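Local coordinates for protein archease (Thermotoga maritima, PDB 1J5U), which probably activates the tRNA-splicing ligase RtcB by promoting its guanylylation, and binds calcium, at residues Asp52-Glu57 with Lys82-Trp87. Sequence-based numbering, arbitrary orientation.
Sequences DTEEKE and KGWAPW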
loop_
_atom_site.group_PDB
_atom_site.type_symbol
_atom_site.label_atom_id
_atom_site.label_comp_id
_atom_site.label_asym_id
_atom_site.label_seq_id
_atom_site.Cartn_x
_atom_site.Cartn_y
_atom_site.Cartn_z
ATOM N N ASP A 52 -12.110 13.582 -1.079
ATOM C CA ASP A 52 -12.971 14.559 -1.731
ATOM C C ASP A 52 -13.586 13.740 -2.872
ATOM O O ASP A 52 -13.386 12.521 -2.940
ATOM C CB ASP A 52 -12.180 15.740 -2.299
ATOM C CG ASP A 52 -12.074 16.913 -1.320
ATOM O OD1 ASP A 52 -13.046 17.166 -0.576
ATOM O OD2 ASP A 52 -11.024 17.601 -1.309
ATOM N N THR A 53 -14.304 14.391 -3.782
ATOM C CA THR A 53 -14.958 13.667 -4.864
ATOM C C THR A 53 -14.211 13.581 -6.186
ATOM O O THR A 53 -14.444 12.654 -6.956
ATOM C CB THR A 53 -16.325 14.274 -5.154
ATOM O OG1 THR A 53 -16.141 15.622 -5.598
ATOM C CG2 THR A 53 -17.182 14.274 -3.898
ATOM N N GLU A 54 -13.332 14.543 -6.455
ATOM C CA GLU A 54 -12.593 14.573 -7.713
ATOM C C GLU A 54 -11.788 13.292 -7.905
ATOM O O GLU A 54 -11.142 12.800 -6.972
ATOM C CB GLU A 54 -11.680 15.803 -7.756
ATOM C CG GLU A 54 -10.828 15.910 -8.989
ATOM C CD GLU A 54 -9.957 17.153 -9.008
ATOM O OE1 GLU A 54 -9.533 17.613 -7.924
ATOM O OE2 GLU A 54 -9.674 17.658 -10.113
ATOM N N GLU A 55 -11.846 12.744 -9.116
ATOM C CA GLU A 55 -11.152 11.499 -9.420
ATOM C C GLU A 55 -10.058 11.624 -10.467
ATOM O O GLU A 55 -9.978 12.604 -11.215
ATOM C CB GLU A 55 -12.166 10.441 -9.859
ATOM C CG GLU A 55 -13.087 9.974 -8.754
ATOM C CD GLU A 55 -14.209 9.091 -9.269
ATOM O OE1 GLU A 55 -14.059 8.518 -10.363
ATOM O OE2 GLU A 55 -15.237 8.955 -8.579
ATOM N N LYS A 56 -9.222 10.599 -10.520
ATOM C CA LYS A 56 -8.097 10.534 -11.438
ATOM C C LYS A 56 -7.777 9.043 -11.573
ATOM O O LYS A 56 -7.943 8.287 -10.604
ATOM C CB LYS A 56 -6.933 11.304 -10.816
ATOM C CG LYS A 56 -5.567 10.968 -11.307
ATOM C CD LYS A 56 -4.542 11.885 -10.659
ATOM C CE LYS A 56 -3.254 11.136 -10.376
ATOM N NZ LYS A 56 -2.078 12.043 -10.333
ATOM N N GLU A 57 -7.328 8.601 -12.743
ATOM C CA GLU A 57 -7.029 7.186 -12.892
ATOM C C GLU A 57 -5.686 6.877 -13.556
ATOM O O GLU A 57 -5.206 7.625 -14.411
ATOM C CB GLU A 57 -8.171 6.497 -13.661
ATOM C CG GLU A 57 -9.540 6.741 -13.068
ATOM C CD GLU A 57 -10.670 6.132 -13.876
ATOM O OE1 GLU A 57 -10.714 6.279 -15.121
ATOM O OE2 GLU A 57 -11.543 5.521 -13.249
ATOM N N LYS A 82 1.098 13.523 -3.481
ATOM C CA LYS A 82 0.671 14.532 -4.446
ATOM C C LYS A 82 -0.774 14.916 -4.203
ATOM O O LYS A 82 -1.361 15.680 -4.965
ATOM C CB LYS A 82 0.832 14.011 -5.884
ATOM C CG LYS A 82 2.281 13.814 -6.298
ATOM C CD LYS A 82 2.403 13.318 -7.729
ATOM C CE LYS A 82 3.868 13.184 -8.134
ATOM N NZ LYS A 82 4.005 12.686 -9.542
ATOM N N GLY A 83 -1.358 14.378 -3.142
ATOM C CA GLY A 83 -2.737 14.687 -2.838
ATOM C C GLY A 83 -3.762 13.726 -3.430
ATOM O O GLY A 83 -4.943 14.031 -3.424
ATOM N N TRP A 84 -3.335 12.558 -3.906
ATOM C CA TRP A 84 -4.272 11.590 -4.483
ATOM C C TRP A 84 -4.198 10.196 -3.801
ATOM O O TRP A 84 -3.137 9.610 -3.707
ATOM C CB TRP A 84 -3.991 11.418 -5.991
ATOM C CG TRP A 84 -4.211 12.673 -6.821
ATOM C CD1 TRP A 84 -3.281 13.603 -7.169
ATOM C CD2 TRP A 84 -5.454 13.129 -7.360
ATOM N NE1 TRP A 84 -3.865 14.621 -7.893
ATOM C CE2 TRP A 84 -5.201 14.352 -8.025
ATOM C CE3 TRP A 84 -6.759 12.621 -7.345
ATOM C CZ2 TRP A 84 -6.206 15.076 -8.670
ATOM C CZ3 TRP A 84 -7.766 13.350 -7.994
ATOM C CH2 TRP A 84 -7.477 14.561 -8.645
ATOM N N ALA A 85 -5.340 9.665 -3.382
ATOM C CA ALA A 85 -5.364 8.363 -2.727
ATOM C C ALA A 85 -6.064 7.272 -3.546
ATOM O O ALA A 85 -7.092 7.521 -4.180
ATOM C CB ALA A 85 -6.029 8.494 -1.354
ATOM N N PRO A 86 -5.491 6.057 -3.562
ATOM C CA PRO A 86 -6.109 4.955 -4.312
ATOM C C PRO A 86 -7.491 4.681 -3.706
ATOM O O PRO A 86 -7.646 4.613 -2.488
ATOM C CB PRO A 86 -5.119 3.800 -4.116
ATOM C CG PRO A 86 -4.517 4.103 -2.727
ATOM C CD PRO A 86 -4.266 5.608 -2.864
ATOM N N TRP A 87 -8.499 4.520 -4.551
ATOM C CA TRP A 87 -9.854 4.306 -4.059
ATOM C C TRP A 87 -10.527 3.041 -4.593
ATOM O O TRP A 87 -11.058 2.218 -3.821
ATOM C CB TRP A 87 -10.698 5.555 -4.393
ATOM C CG TRP A 87 -12.163 5.431 -4.081
ATOM C CD1 TRP A 87 -12.735 5.153 -2.866
ATOM C CD2 TRP A 87 -13.242 5.593 -5.002
ATOM N NE1 TRP A 87 -14.103 5.133 -2.980
ATOM C CE2 TRP A 87 -14.442 5.398 -4.281
ATOM C CE3 TRP A 87 -13.312 5.886 -6.371
ATOM C CZ2 TRP A 87 -15.703 5.487 -4.884
ATOM C CZ3 TRP A 87 -14.570 5.976 -6.976
ATOM C CH2 TRP A 87 -15.749 5.777 -6.227
#
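The ammonium NZ of Lys56 is held by two groups: it lies over the indole of Trp84, 4.0 Å from the centroid of the five-membered ring and 25° off the ring normal, and it also forms a salt bridge with Glu79 of helix 66-81. The geometry meets the definition of a cation-pi contact, and the aliphatic chain shares the same face. Lys56 CD stands 3.7 Å from that centroid, only 13° off the normal, as a CH-pi contact, while nearer the backbone Lys56 CB lies over the same face at the CE3-CZ3 side of the six-membered ring, 3.6 Å from Trp84 CZ3. CG lies anti to the backbone N, and CB, CD and then NZ follow one another over the ring, the lysine chain crossing the indole at about a right angle. At the edge of the six-membered ring, near its plane, Glu54 O comes within 3.6 Å of Trp84 CZ3. The extended Glu54 side chain brings its CD to 3.6 Å from Trp84 CH2, its carboxylate plane inclined 60° to the indole. An alanine in place of Trp84 would probably deprive the Lys56 chain of its aromatic floor and leave its ammonium freer to swing. A separate contact is made by Glu55, whose OE2 comes within 3.4 Å of Trp87 CZ3; Trp87 also has a cation-pi partner in Arg101. Side-chain packing therefore joins the segments, consistent with strand axes 8.4 Å apart at closest approach. Both strands pair antiparallel with strand 95-105, Lys56 bonding through its backbone to Phe100 and Ala85 to Arg101. The contact thus lies on the surface, where the curled sheet brings strand 54-61 across the start of strand 84-92, just after helix 66-81 ends in a Schellman motif at Gly83.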